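Methyltransferase-like protein 13 (Homo sapiens, PDB 5WCJ) methylates translation elongation factor eEF1A at two sites, this C-terminal domain being the part that uses S-adenosyl-L-methionine to modify the substrate's N terminus. Local coordinates at residues A[23-28]-A[196-201]; A[103-108]-A[148-153]; A[119-124]-A[158-163]; A[132-137]-A[164-169]; A[185-190]-A[200-205]. All coordinates share one frame; numbering follows the deposited sequence.

Contact 1: residues A[23-28]-A[196-201]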
# COMPACT_ATOMS: atom_id res chain seq x y z
N HIS A 23 7.58 2.72 -6.53
CA HIS A 23 7.47 1.65 -5.52
C HIS A 23 8.36 1.86 -4.31
O HIS A 23 7.90 1.68 -3.18
CB HIS A 23 7.67 0.27 -6.14
CG HIS A 23 6.50 -0.18 -6.96
ND1 HIS A 23 6.60 -1.18 -7.90
CD2 HIS A 23 5.21 0.25 -6.99
CE1 HIS A 23 5.42 -1.37 -8.46
NE2 HIS A 23 4.56 -0.51 -7.93
N LYS A 24 9.62 2.23 -4.54
CA LYS A 24 10.52 2.58 -3.43
C LYS A 24 9.94 3.68 -2.53
O LYS A 24 10.01 3.59 -1.31
CB LYS A 24 11.87 3.06 -3.97
CG LYS A 24 12.70 1.98 -4.65
CD LYS A 24 13.92 2.61 -5.29
CE LYS A 24 14.86 1.56 -5.86
NZ LYS A 24 15.65 2.11 -7.00
N ALA A 25 9.37 4.70 -3.14
CA ALA A 25 8.69 5.77 -2.39
C ALA A 25 7.47 5.29 -1.59
O ALA A 25 7.27 5.74 -0.45
CB ALA A 25 8.27 6.88 -3.34
N MET A 26 6.68 4.37 -2.15
CA MET A 26 5.52 3.83 -1.40
C MET A 26 5.96 3.01 -0.18
O MET A 26 5.44 3.21 0.91
CB MET A 26 4.58 3.03 -2.30
CG MET A 26 3.92 3.89 -3.37
SD MET A 26 3.02 2.92 -4.57
CE MET A 26 1.50 2.69 -3.69
N ILE A 27 6.95 2.15 -0.38
CA ILE A 27 7.53 1.34 0.69
C ILE A 27 8.10 2.24 1.80
O ILE A 27 7.94 1.96 2.98
CB ILE A 27 8.60 0.36 0.11
CG1 ILE A 27 7.93 -0.71 -0.76
CG2 ILE A 27 9.37 -0.31 1.22
CD1 ILE A 27 8.83 -1.33 -1.81
N ALA A 28 8.67 3.38 1.42
CA ALA A 28 9.20 4.36 2.38
C ALA A 28 8.15 4.83 3.38
O ALA A 28 8.50 5.17 4.52
CB ALA A 28 9.83 5.54 1.65
N ASN A 196 4.25 11.17 -11.33
CA ASN A 196 3.63 10.51 -10.15
C ASN A 196 3.99 11.21 -8.87
O ASN A 196 5.15 11.64 -8.70
CB ASN A 196 4.12 9.06 -10.02
CG ASN A 196 3.84 8.24 -11.23
OD1 ASN A 196 4.28 8.58 -12.34
ND2 ASN A 196 3.07 7.16 -11.07
N GLU A 197 3.04 11.34 -7.97
CA GLU A 197 3.38 11.65 -6.62
C GLU A 197 2.75 10.66 -5.64
O GLU A 197 1.70 10.09 -5.92
CB GLU A 197 3.05 13.08 -6.28
CG GLU A 197 1.60 13.42 -6.18
CD GLU A 197 1.42 14.93 -6.09
OE1 GLU A 197 1.91 15.67 -7.00
OE2 GLU A 197 0.78 15.37 -5.11
N ILE A 198 3.42 10.47 -4.52
CA ILE A 198 2.96 9.52 -3.52
C ILE A 198 2.41 10.34 -2.38
O ILE A 198 3.07 11.26 -1.87
CB ILE A 198 4.06 8.55 -3.03
CG1 ILE A 198 4.71 7.80 -4.20
CG2 ILE A 198 3.48 7.61 -1.98
CD1 ILE A 198 3.74 7.10 -5.14
N LEU A 199 1.16 10.04 -1.99
CA LEU A 199 0.55 10.65 -0.86
C LEU A 199 0.54 9.65 0.28
O LEU A 199 0.18 8.49 0.12
CB LEU A 199 -0.88 11.05 -1.17
CG LEU A 199 -1.10 11.82 -2.48
CD1 LEU A 199 -2.57 12.18 -2.60
CD2 LEU A 199 -0.26 13.04 -2.56
N PHE A 200 0.89 10.13 1.45
CA PHE A 200 0.90 9.32 2.67
C PHE A 200 -0.09 9.97 3.62
O PHE A 200 0.08 11.14 4.04
CB PHE A 200 2.28 9.33 3.32
CG PHE A 200 3.40 9.00 2.39
CD1 PHE A 200 3.80 7.67 2.20
CD2 PHE A 200 4.11 10.01 1.73
CE1 PHE A 200 4.85 7.37 1.35
CE2 PHE A 200 5.15 9.71 0.88
CZ PHE A 200 5.54 8.39 0.71
N CYS A 201 -1.15 9.25 3.94
CA CYS A 201 -2.30 9.83 4.63
C CYS A 201 -2.52 9.15 5.97
O CYS A 201 -2.59 7.91 6.07
CB CYS A 201 -3.58 9.71 3.79
SG CYS A 201 -3.35 10.22 2.07

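Contact 2: residues A[103-108]-A[148-153]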
# COMPACT_ATOMS: atom_id res chain seq x y z
N ASP A 103 -15.30 -2.48 -5.06
CA ASP A 103 -16.23 -3.51 -4.56
C ASP A 103 -15.65 -4.23 -3.37
O ASP A 103 -16.33 -4.43 -2.37
CB ASP A 103 -16.55 -4.54 -5.66
CG ASP A 103 -17.23 -3.94 -6.87
OD1 ASP A 103 -18.02 -2.98 -6.72
OD2 ASP A 103 -16.98 -4.45 -8.01
N TYR A 104 -14.36 -4.59 -3.44
CA TYR A 104 -13.72 -5.33 -2.38
C TYR A 104 -13.66 -4.56 -1.08
O TYR A 104 -13.99 -5.09 -0.02
CB TYR A 104 -12.29 -5.73 -2.82
CG TYR A 104 -11.68 -6.75 -1.90
CD1 TYR A 104 -11.98 -8.10 -2.06
CD2 TYR A 104 -10.82 -6.38 -0.88
CE1 TYR A 104 -11.44 -9.05 -1.23
CE2 TYR A 104 -10.27 -7.34 -0.03
CZ TYR A 104 -10.59 -8.67 -0.23
OH TYR A 104 -10.08 -9.65 0.55
N ILE A 105 -13.23 -3.29 -1.15
CA ILE A 105 -13.17 -2.48 0.08
C ILE A 105 -14.59 -2.21 0.64
O ILE A 105 -14.79 -2.24 1.85
CB ILE A 105 -12.37 -1.19 -0.18
CG1 ILE A 105 -10.88 -1.57 -0.29
CG2 ILE A 105 -12.60 -0.15 0.90
CD1 ILE A 105 -9.99 -0.46 -0.82
N ALA A 106 -15.55 -1.96 -0.24
CA ALA A 106 -16.96 -1.77 0.20
C ALA A 106 -17.45 -2.99 0.98
O ALA A 106 -17.97 -2.83 2.08
CB ALA A 106 -17.88 -1.43 -0.97
N SER A 107 -17.16 -4.20 0.50
CA SER A 107 -17.54 -5.45 1.22
C SER A 107 -16.85 -5.58 2.54
O SER A 107 -17.49 -5.89 3.54
CB SER A 107 -17.25 -6.70 0.39
OG SER A 107 -17.99 -6.65 -0.81
N LEU A 108 -15.53 -5.34 2.57
CA LEU A 108 -14.78 -5.40 3.81
C LEU A 108 -15.28 -4.41 4.85
O LEU A 108 -15.38 -4.76 6.01
CB LEU A 108 -13.29 -5.12 3.60
CG LEU A 108 -12.45 -6.12 2.81
CD1 LEU A 108 -11.00 -5.62 2.79
CD2 LEU A 108 -12.59 -7.52 3.38
N GLN A 148 -14.22 7.29 3.27
CA GLN A 148 -14.74 6.88 4.58
C GLN A 148 -14.71 5.36 4.79
O GLN A 148 -14.46 4.88 5.90
CB GLN A 148 -16.18 7.42 4.80
CG GLN A 148 -16.28 8.94 4.92
CD GLN A 148 -15.64 9.53 6.18
OE1 GLN A 148 -15.44 8.84 7.16
NE2 GLN A 148 -15.33 10.81 6.14
N LYS A 149 -14.95 4.59 3.73
CA LYS A 149 -14.85 3.12 3.80
C LYS A 149 -13.40 2.70 4.04
O LYS A 149 -13.15 1.79 4.83
CB LYS A 149 -15.38 2.44 2.54
CG LYS A 149 -16.83 2.77 2.22
CD LYS A 149 -17.74 2.51 3.41
CE LYS A 149 -19.21 2.55 3.00
NZ LYS A 149 -20.06 2.59 4.22
N VAL A 150 -12.47 3.40 3.38
CA VAL A 150 -11.03 3.13 3.56
C VAL A 150 -10.63 3.42 5.01
O VAL A 150 -9.98 2.61 5.68
CB VAL A 150 -10.16 3.94 2.57
CG1 VAL A 150 -8.68 3.75 2.84
CG2 VAL A 150 -10.50 3.58 1.12
N LYS A 151 -11.03 4.57 5.51
CA LYS A 151 -10.73 4.92 6.89
C LYS A 151 -11.25 3.88 7.86
O LYS A 151 -10.59 3.57 8.85
CB LYS A 151 -11.33 6.30 7.21
CG LYS A 151 -11.23 6.72 8.68
CD LYS A 151 -11.95 8.04 8.93
CE LYS A 151 -12.28 8.20 10.41
NZ LYS A 151 -12.69 9.60 10.72
N SER A 152 -12.43 3.32 7.58
CA SER A 152 -13.06 2.37 8.49
C SER A 152 -12.30 1.03 8.60
O SER A 152 -12.48 0.32 9.59
CB SER A 152 -14.56 2.15 8.15
OG SER A 152 -14.73 1.23 7.09
N ILE A 153 -11.44 0.70 7.62
CA ILE A 153 -10.64 -0.51 7.68
C ILE A 153 -9.17 -0.29 7.93
O ILE A 153 -8.37 -1.21 7.75
CB ILE A 153 -10.85 -1.43 6.45
CG1 ILE A 153 -10.53 -0.73 5.11
CG2 ILE A 153 -12.27 -1.98 6.46
CD1 ILE A 153 -10.31 -1.71 3.97

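Contact 3: residues A[119-124]-A[158-163]. With SAH (S-adenosyl-L-homocysteine), chain F.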
# COMPACT_ATOMS: atom_id res chain seq x y z
N ASP A 119 -2.88 -2.26 8.94
CA ASP A 119 -1.88 -1.27 9.32
C ASP A 119 -1.54 -0.31 8.14
O ASP A 119 -1.25 0.86 8.34
CB ASP A 119 -0.60 -1.96 9.81
CG ASP A 119 -0.85 -2.87 11.01
OD1 ASP A 119 -1.23 -2.34 12.06
OD2 ASP A 119 -0.70 -4.09 10.88
N VAL A 120 -1.55 -0.85 6.94
CA VAL A 120 -1.17 -0.10 5.77
C VAL A 120 -2.13 -0.46 4.64
O VAL A 120 -2.39 -1.62 4.39
CB VAL A 120 0.27 -0.44 5.30
CG1 VAL A 120 0.64 0.38 4.06
CG2 VAL A 120 1.29 -0.21 6.39
N ILE A 121 -2.61 0.55 3.94
CA ILE A 121 -3.38 0.35 2.73
C ILE A 121 -2.68 1.11 1.60
O ILE A 121 -2.45 2.31 1.71
CB ILE A 121 -4.85 0.81 2.88
CG1 ILE A 121 -5.57 0.01 3.98
CG2 ILE A 121 -5.59 0.72 1.57
CD1 ILE A 121 -6.95 0.56 4.30
N MET A 122 -2.34 0.40 0.53
CA MET A 122 -1.66 0.98 -0.62
C MET A 122 -2.56 0.93 -1.83
O MET A 122 -3.06 -0.15 -2.18
CB MET A 122 -0.34 0.25 -0.91
CG MET A 122 0.74 0.45 0.12
SD MET A 122 2.26 -0.42 -0.39
CE MET A 122 3.37 0.09 0.91
N PHE A 123 -2.70 2.08 -2.51
CA PHE A 123 -3.36 2.13 -3.82
C PHE A 123 -2.31 2.35 -4.88
O PHE A 123 -1.69 3.42 -4.92
CB PHE A 123 -4.38 3.27 -3.89
CG PHE A 123 -5.68 3.03 -3.14
CD1 PHE A 123 -5.91 1.88 -2.38
CD2 PHE A 123 -6.68 4.00 -3.18
CE1 PHE A 123 -7.09 1.70 -1.72
CE2 PHE A 123 -7.87 3.80 -2.51
CZ PHE A 123 -8.06 2.67 -1.76
N ASP A 124 -2.14 1.34 -5.74
CA ASP A 124 -1.25 1.38 -6.89
C ASP A 124 -2.08 1.01 -8.10
O ASP A 124 -1.78 0.06 -8.82
CB ASP A 124 -0.09 0.38 -6.67
CG ASP A 124 1.08 0.55 -7.63
OD1 ASP A 124 1.24 1.64 -8.20
OD2 ASP A 124 1.86 -0.45 -7.78
N GLY A 158 -2.39 3.74 11.48
CA GLY A 158 -1.92 3.19 10.21
C GLY A 158 -1.67 4.28 9.18
O GLY A 158 -1.80 5.49 9.46
N VAL A 159 -1.32 3.84 7.97
CA VAL A 159 -0.99 4.74 6.90
C VAL A 159 -1.71 4.29 5.63
O VAL A 159 -1.73 3.10 5.32
CB VAL A 159 0.54 4.90 6.71
CG1 VAL A 159 1.21 3.60 6.34
CG2 VAL A 159 0.82 6.00 5.69
N PHE A 160 -2.28 5.26 4.92
CA PHE A 160 -2.92 5.04 3.62
C PHE A 160 -2.00 5.71 2.58
O PHE A 160 -1.71 6.89 2.71
CB PHE A 160 -4.31 5.69 3.67
CG PHE A 160 -5.02 5.77 2.36
CD1 PHE A 160 -5.07 4.70 1.49
CD2 PHE A 160 -5.74 6.91 2.05
CE1 PHE A 160 -5.75 4.79 0.27
CE2 PHE A 160 -6.43 7.02 0.86
CZ PHE A 160 -6.46 5.95 -0.04
N ILE A 161 -1.50 4.93 1.63
CA ILE A 161 -0.46 5.36 0.70
C ILE A 161 -1.04 5.26 -0.69
O ILE A 161 -1.49 4.17 -1.08
CB ILE A 161 0.80 4.50 0.83
CG1 ILE A 161 1.28 4.47 2.30
CG2 ILE A 161 1.86 4.95 -0.16
CD1 ILE A 161 2.44 3.53 2.58
N LEU A 162 -0.98 6.36 -1.44
CA LEU A 162 -1.61 6.46 -2.74
C LEU A 162 -0.60 6.90 -3.80
O LEU A 162 0.08 7.89 -3.59
CB LEU A 162 -2.70 7.54 -2.63
CG LEU A 162 -3.47 7.97 -3.86
CD1 LEU A 162 -4.35 6.82 -4.31
CD2 LEU A 162 -4.28 9.21 -3.57
N ASN A 163 -0.57 6.20 -4.93
CA ASN A 163 0.18 6.60 -6.11
C ASN A 163 -0.80 7.44 -6.92
O ASN A 163 -1.83 6.92 -7.36
CB ASN A 163 0.62 5.37 -6.88
CG ASN A 163 1.31 5.70 -8.20
OD1 ASN A 163 1.85 6.78 -8.38
ND2 ASN A 163 1.31 4.73 -9.14
CG SAH F . 0.63 -0.91 -11.16
SD SAH F . -0.34 -1.40 -12.62
C5' SAH F . -2.03 -0.94 -12.17
C4' SAH F . -2.77 -2.19 -11.71
O4' SAH F . -4.08 -1.80 -11.23
C3' SAH F . -3.00 -3.21 -12.84
O3' SAH F . -2.65 -4.51 -12.39
C2' SAH F . -4.51 -3.09 -13.10
O2' SAH F . -5.16 -4.28 -13.55
C1' SAH F . -4.98 -2.78 -11.69
N9 SAH F . -6.33 -2.22 -11.59
C8 SAH F . -6.91 -1.30 -12.43
N7 SAH F . -8.10 -0.92 -12.05
C5 SAH F . -8.32 -1.63 -10.88
C6 SAH F . -9.40 -1.65 -9.97
N6 SAH F . -10.51 -0.89 -10.11
N1 SAH F . -9.30 -2.48 -8.91
C2 SAH F . -8.20 -3.24 -8.77
N3 SAH F . -7.11 -3.29 -9.55
C4 SAH F . -7.24 -2.44 -10.59

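Contact 4: residues A[132-137]-A[164-169]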
# COMPACT_ATOMS: atom_id res chain seq x y z
N LEU A 132 -11.93 8.95 -18.39
CA LEU A 132 -11.87 9.55 -17.06
C LEU A 132 -10.93 10.76 -16.95
O LEU A 132 -9.95 10.89 -17.69
CB LEU A 132 -11.46 8.48 -16.03
N GLY A 133 -11.24 11.65 -16.00
CA GLY A 133 -10.42 12.82 -15.71
C GLY A 133 -9.10 12.52 -15.02
O GLY A 133 -8.27 13.41 -14.83
N MET A 134 -8.96 11.26 -14.60
CA MET A 134 -7.73 10.72 -14.05
C MET A 134 -7.89 9.21 -14.07
O MET A 134 -9.00 8.68 -13.99
CB MET A 134 -7.46 11.23 -12.63
CG MET A 134 -8.54 10.86 -11.63
SD MET A 134 -8.47 11.75 -10.09
CE MET A 134 -7.11 10.91 -9.30
N SER A 135 -6.78 8.50 -14.26
CA SER A 135 -6.81 7.04 -14.28
C SER A 135 -5.96 6.37 -13.19
O SER A 135 -6.08 5.16 -13.00
CB SER A 135 -6.37 6.53 -15.67
OG SER A 135 -5.09 7.02 -15.97
N CYS A 136 -5.12 7.16 -12.51
CA CYS A 136 -4.21 6.66 -11.48
C CYS A 136 -4.35 7.47 -10.19
O CYS A 136 -3.69 8.50 -10.01
CB CYS A 136 -2.79 6.72 -12.01
SG CYS A 136 -1.58 5.98 -10.90
N PRO A 137 -5.24 7.08 -9.28
CA PRO A 137 -6.24 6.03 -9.45
C PRO A 137 -7.47 6.57 -10.19
O PRO A 137 -7.61 7.78 -10.33
CB PRO A 137 -6.64 5.74 -8.01
CG PRO A 137 -6.56 7.07 -7.35
CD PRO A 137 -5.42 7.80 -8.00
N LEU A 164 -0.49 8.73 -7.12
CA LEU A 164 -1.37 9.69 -7.84
C LEU A 164 -0.70 10.27 -9.09
O LEU A 164 0.43 10.77 -9.03
CB LEU A 164 -1.74 10.84 -6.92
CG LEU A 164 -2.61 12.01 -7.43
CD1 LEU A 164 -4.03 11.51 -7.62
CD2 LEU A 164 -2.58 13.14 -6.43
N VAL A 165 -1.40 10.17 -10.22
CA VAL A 165 -1.04 10.91 -11.43
C VAL A 165 -2.25 11.75 -11.77
O VAL A 165 -3.29 11.21 -12.10
CB VAL A 165 -0.70 10.01 -12.60
CG1 VAL A 165 -0.48 10.85 -13.87
CG2 VAL A 165 0.54 9.15 -12.29
N CYS A 166 -2.13 13.07 -11.67
CA CYS A 166 -3.22 13.93 -12.05
C CYS A 166 -2.65 15.20 -12.69
O CYS A 166 -2.16 16.08 -11.98
CB CYS A 166 -4.06 14.23 -10.82
SG CYS A 166 -5.65 15.02 -11.18
N ARG A 167 -2.64 15.24 -14.03
CA ARG A 167 -2.14 16.41 -14.77
C ARG A 167 -3.11 17.60 -14.75
O ARG A 167 -2.67 18.74 -14.88
CB ARG A 167 -1.79 16.03 -16.21
CG ARG A 167 -0.61 15.08 -16.33
CD ARG A 167 -0.23 14.82 -17.79
NE ARG A 167 0.88 13.86 -17.87
CZ ARG A 167 2.17 14.17 -17.70
NH1 ARG A 167 2.57 15.42 -17.46
NH2 ARG A 167 3.08 13.21 -17.79
N ASP A 168 -4.40 17.33 -14.60
CA ASP A 168 -5.41 18.38 -14.45
C ASP A 168 -5.28 18.98 -13.05
O ASP A 168 -5.69 18.35 -12.05
CB ASP A 168 -6.78 17.75 -14.67
CG ASP A 168 -7.94 18.72 -14.49
OD1 ASP A 168 -7.82 19.77 -13.85
OD2 ASP A 168 -9.02 18.36 -14.99
N LEU A 169 -4.68 20.16 -12.95
CA LEU A 169 -4.34 20.70 -11.64
C LEU A 169 -5.54 21.15 -10.81
O LEU A 169 -5.47 21.09 -9.58
CB LEU A 169 -3.29 21.80 -11.73
CG LEU A 169 -1.96 21.33 -12.30
CD1 LEU A 169 -1.09 22.56 -12.50
CD2 LEU A 169 -1.26 20.25 -11.48
O HOH W 1 -5.94 14.50 -14.71
O HOH W 2 -9.46 15.90 -15.75
O HOH W 3 -4.29 9.62 -14.06

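Contact 5: residues A[185-190]-A[200-205]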
# COMPACT_ATOMS: atom_id res chain seq x y z
N LEU A 185 -3.70 14.34 8.38
CA LEU A 185 -2.26 14.39 8.29
C LEU A 185 -1.88 13.84 6.91
O LEU A 185 -2.11 12.66 6.65
CB LEU A 185 -1.66 13.56 9.41
CG LEU A 185 -0.14 13.50 9.49
CD1 LEU A 185 0.42 14.90 9.65
CD2 LEU A 185 0.31 12.61 10.63
N LEU A 186 -1.35 14.71 6.05
CA LEU A 186 -0.96 14.39 4.69
C LEU A 186 0.52 14.71 4.53
O LEU A 186 0.98 15.78 4.98
CB LEU A 186 -1.74 15.25 3.72
CG LEU A 186 -2.51 14.57 2.59
CD1 LEU A 186 -3.47 13.51 3.12
CD2 LEU A 186 -3.28 15.63 1.80
N TYR A 187 1.26 13.76 3.96
CA TYR A 187 2.60 14.00 3.45
C TYR A 187 2.61 13.67 1.96
O TYR A 187 1.83 12.83 1.49
CB TYR A 187 3.62 13.13 4.13
CG TYR A 187 3.66 13.25 5.64
CD1 TYR A 187 4.37 14.29 6.25
CD2 TYR A 187 3.05 12.30 6.46
CE1 TYR A 187 4.45 14.38 7.63
CE2 TYR A 187 3.12 12.39 7.84
CZ TYR A 187 3.84 13.43 8.42
OH TYR A 187 3.92 13.53 9.79
N VAL A 188 3.56 14.28 1.25
CA VAL A 188 3.63 14.18 -0.21
C VAL A 188 5.08 13.96 -0.64
O VAL A 188 5.99 14.65 -0.13
CB VAL A 188 3.08 15.45 -0.90
CG1 VAL A 188 3.23 15.34 -2.42
CG2 VAL A 188 1.63 15.71 -0.50
N ARG A 189 5.29 13.04 -1.57
CA ARG A 189 6.58 12.84 -2.20
C ARG A 189 6.43 12.90 -3.71
O ARG A 189 5.71 12.08 -4.26
CB ARG A 189 7.20 11.51 -1.78
CG ARG A 189 8.64 11.36 -2.29
CD ARG A 189 9.40 10.20 -1.75
NE ARG A 189 9.27 10.12 -0.30
CZ ARG A 189 9.95 9.30 0.47
NH1 ARG A 189 10.84 8.46 -0.03
NH2 ARG A 189 9.71 9.33 1.78
N ARG A 190 7.10 13.86 -4.36
CA ARG A 190 7.20 13.88 -5.83
C ARG A 190 8.32 12.90 -6.23
O ARG A 190 9.30 12.78 -5.52
CB ARG A 190 7.49 15.28 -6.39
CG ARG A 190 6.63 16.41 -5.86
CD ARG A 190 5.13 16.21 -6.03
NE ARG A 190 4.60 16.88 -7.22
CZ ARG A 190 4.57 16.39 -8.46
NH1 ARG A 190 5.05 15.18 -8.75
NH2 ARG A 190 4.05 17.13 -9.44
N PHE A 200 0.89 10.13 1.45
CA PHE A 200 0.90 9.32 2.67
C PHE A 200 -0.09 9.97 3.62
O PHE A 200 0.08 11.14 4.04
CB PHE A 200 2.28 9.33 3.32
CG PHE A 200 3.40 9.00 2.39
CD1 PHE A 200 3.80 7.67 2.20
CD2 PHE A 200 4.11 10.01 1.73
CE1 PHE A 200 4.85 7.37 1.35
CE2 PHE A 200 5.15 9.71 0.88
CZ PHE A 200 5.54 8.39 0.71
N CYS A 201 -1.15 9.25 3.94
CA CYS A 201 -2.30 9.83 4.63
C CYS A 201 -2.52 9.15 5.97
O CYS A 201 -2.59 7.91 6.07
CB CYS A 201 -3.58 9.71 3.79
SG CYS A 201 -3.35 10.22 2.07
N GLN A 202 -2.64 9.96 7.00
CA GLN A 202 -2.88 9.44 8.34
C GLN A 202 -4.00 10.21 9.04
O GLN A 202 -4.46 11.28 8.56
CB GLN A 202 -1.59 9.49 9.14
CG GLN A 202 -0.54 8.54 8.61
CD GLN A 202 0.60 8.37 9.57
OE1 GLN A 202 1.41 9.26 9.72
NE2 GLN A 202 0.65 7.22 10.24
N LEU A 203 -4.43 9.68 10.18
CA LEU A 203 -5.64 10.14 10.84
C LEU A 203 -5.44 11.17 11.95
O LEU A 203 -6.37 11.93 12.23
CB LEU A 203 -6.43 8.95 11.36
CG LEU A 203 -6.98 8.02 10.28
CD1 LEU A 203 -7.44 6.70 10.87
CD2 LEU A 203 -8.12 8.69 9.53
N HIS A 204 -4.26 11.23 12.57
CA HIS A 204 -4.07 12.03 13.80
C HIS A 204 -2.89 13.00 13.72
O HIS A 204 -1.76 12.64 14.09
CB HIS A 204 -3.93 11.09 15.00
CG HIS A 204 -5.12 10.21 15.18
ND1 HIS A 204 -5.04 8.84 15.11
CD2 HIS A 204 -6.43 10.50 15.35
CE1 HIS A 204 -6.24 8.32 15.26
NE2 HIS A 204 -7.11 9.31 15.40
N PRO A 205 -3.14 14.24 13.26
CA PRO A 205 -2.07 15.25 13.15
C PRO A 205 -1.37 15.59 14.48
O PRO A 205 -0.18 15.93 14.47
CB PRO A 205 -2.79 16.50 12.61
CG PRO A 205 -4.11 16.04 12.14
CD PRO A 205 -4.45 14.81 12.92

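Contact 1: residues A[23-28]-A[196-201]
Ala25 and Met26, consecutive residues of the N-terminal helix, meet Ile198 and Phe200 of the strand. The axes of helix 23-28 and strand 197-201 run almost parallel, 10° apart, and approach to 8.9 Å.

The apolar part is built around Ile198. With CG1 anti to the carbonyl carbon (chi1 -55°), that branch of Ile198 meets Ala25, CG1 lying 3.8 Å from Ala25 CB, while Ile198 CD1 is 3.7 Å from Met26 CG. The side chains of Met26 and Ile198 cross at about a right angle, and the methionine makes the contact through its CG methylene. Within the strand, Ile198 CG2 rests on one face of the Phe200 ring, 3.4 Å above its plane and offset toward the rim.

The polar element is an aromatic edge against a carbonyl. Ala25 O lies in the ring plane of Phe200, 3.4 Å from CZ, and faces C-H groups at the rim.

Elsewhere on the helix, Ile27 packs on helix 55-63, and His23 hydrogen-bonds Asp124. Between segments 23-28 and 196-201 there is neither a hydrogen bond nor a salt bridge, which implies that helix and sheet are held here by buried apolar fit, with a weakly polar C-H edge turned to the carbonyl.

Contact 2: residues A[103-108]-A[148-153]
Leu108 and Ile153 mark the nearest backbone approach, with their CA atoms 7.5 Å apart. Segment 103-108 is helical throughout; segment 148-153 is the last turn of a helix, which gives way to loop at Ile153.

Ile153 carries much of the apolar contact. Its CG1 takes the crowded position between backbone N and carbonyl carbon (chi1 58°), and CD1 beyond it lies 4.1 Å from both Ile105 CG2 and Leu108 CD1. Its side chain crosses each of theirs at about a right angle. Ile105 CG2 also meets Val150 CG2 at 4.3 Å and, at 4.1 Å, the CB of Lys149, whose chain then leads away. An alanine in place of Ile153 would probably open a gap between the helices, with Ile105 CG2 and Leu108 CD1 losing the methyl they share.

At the helix end Ser152 OG donates to Lys149 O over 2.8 Å. Both helices, 101-109 and 144-152, pack against strand 118-123 of the sheet: Ile105 and Val150 both touch Phe123, and Leu108 reaches Tyr118.

Contact 3: residues A[119-124]-A[158-163]
Val120 to Phe123 pair in parallel with Val159 to Leu162, the strand axes 4.7 Å apart and 7° from aligned, as two central strands of the Rossmann-type methyltransferase sheet. Five backbone hydrogen bonds join them, from Val159 N to Asp119 O at one end to Asn163 N to Phe123 O at the other.

On one face Phe160 presents its edge to Phe123 in a T-shaped pair. Phe160 CE1 stands 3.5 Å above the centre of the Phe123 ring, with the planes at 83°. An alanine in place of Phe123 would probably open a gap beside Phe160, whose edge would lose the ring face it points at, and would take from Phe141 its edge-to-face mate at this position. On the other face Ile161 CD1 lies 3.9 Å from both Val120 CG1 and Met122 CE.

Beyond the strand end is Asp124 of the cofactor pocket, whose carboxylate also bonds His22 and His23. Its OD2 lies 3.6 Å from CG of S-adenosyl-L-homocysteine. Asn163 OD1 accepts from Asn196 ND2, while Asn163 ND2 donates to Asp124 OD1 over 3.2 Å, 26° out of the amide plane.

Contact 4: residues A[132-137]-A[164-169]
Cys136 and Val165 form the tight part of this loop-to-loop contact. Val165 N donates to Cys136 O over 2.8 Å, nearly straight at 172° and in the carbonyl plane. The side chains close beside the bond: Cys136 CB lies 3.9 Å from Val165 CB, and with SG anti to the backbone N (chi1 -174°) the sulfur comes 4.1 Å from Val165 CG2. Next in sequence, Pro137, which follows a cis peptide bond, sets its CD 4.0 Å from Leu164 CD1.

Farther along, the two loops are joined through water. One water accepts a hydrogen bond from Ser135 N and donates one to Val165 O, both at 2.7 Å, so it spans two backbones. Two more donate to Gly133 O. The first of these accepts from Asp168 N; the second water donates to Asp168 OD2 over 2.6 Å. The carbonyl of Gly133 is therefore gripped by solvent that reaches across to the start of the next helix.

That helix, 169-182, has Asp168 as its N-cap, OD1 accepting from Leu171 N. The contact thus joins the loops following strands 118-123 and 158-164, with Pro137 touching Leu162, Cys136 touching Asn163 and Cys166 packed on helix 169-182.

Contact 5: residues A[185-190]-A[200-205]
Phe200 and Tyr187 meet their partners at ring edges. Arg189 CB lies in the plane of the Phe200 ring, 3.8 Å from CE2, so the arginine touches the rim through its first methylene. At the edge of the Tyr187 ring, near its plane, Gln202 OE1 comes 4.0 Å from CE2; ring and amide planes stand 46° apart. Farther on, one face of the His204 imidazole is covered by Leu203 CB of its own segment, over the centre.

Phe200, Tyr187, Arg189 and Gln202 belong to a beta hairpin, strands 185-190 and 197-202, at the antiparallel margin of the sheet; the axes of 185-190 and 200-202 are 4.8 Å apart at 170°. Tyr187 and Phe200 are a hydrogen-bonded pair, with both N-to-O distances between them 2.9 Å. Leu185 and Gln202 are another, but less even: Gln202 N reaches Leu185 O over 2.8 Å, whereas Leu185 N sits 3.2 Å from Gln202 O and 40° above the carbonyl plane.

Leu185 and Gln202 also run side by side. The glutamine chain, extended beyond CG, has its OE1 3.6 Å from Leu185 CD2, while its NE2 bonds Gly158 O on the adjoining strand. Past the strand the chain bends back, and Pro205 CG approaches Leu185 N to 4.1 Å.

Contact 3 lies deepest, its centre about 4 Å from that of the chain, and joins parallel strands by regular backbone bonds. Contact 5 continues the same sheet to its antiparallel edge, where two arginines are exposed and a tyrosine partly so. Contacts 1 and 5 share Phe200 and Cys201, and contact 1 adds a helix over Ile198 and Phe200 by apolar fit. Contact 2 is likewise apolar, but pairs helices that rest on Phe123 and Ile121 of contact 3. Contact 4, with its centre about 18 Å from that of the chain, mixes one direct backbone bond with water bridges. Near the cofactor, contacts 1 and 3 meet through His23 and Asp124, while Asn163 touches Cys136 of contact 4.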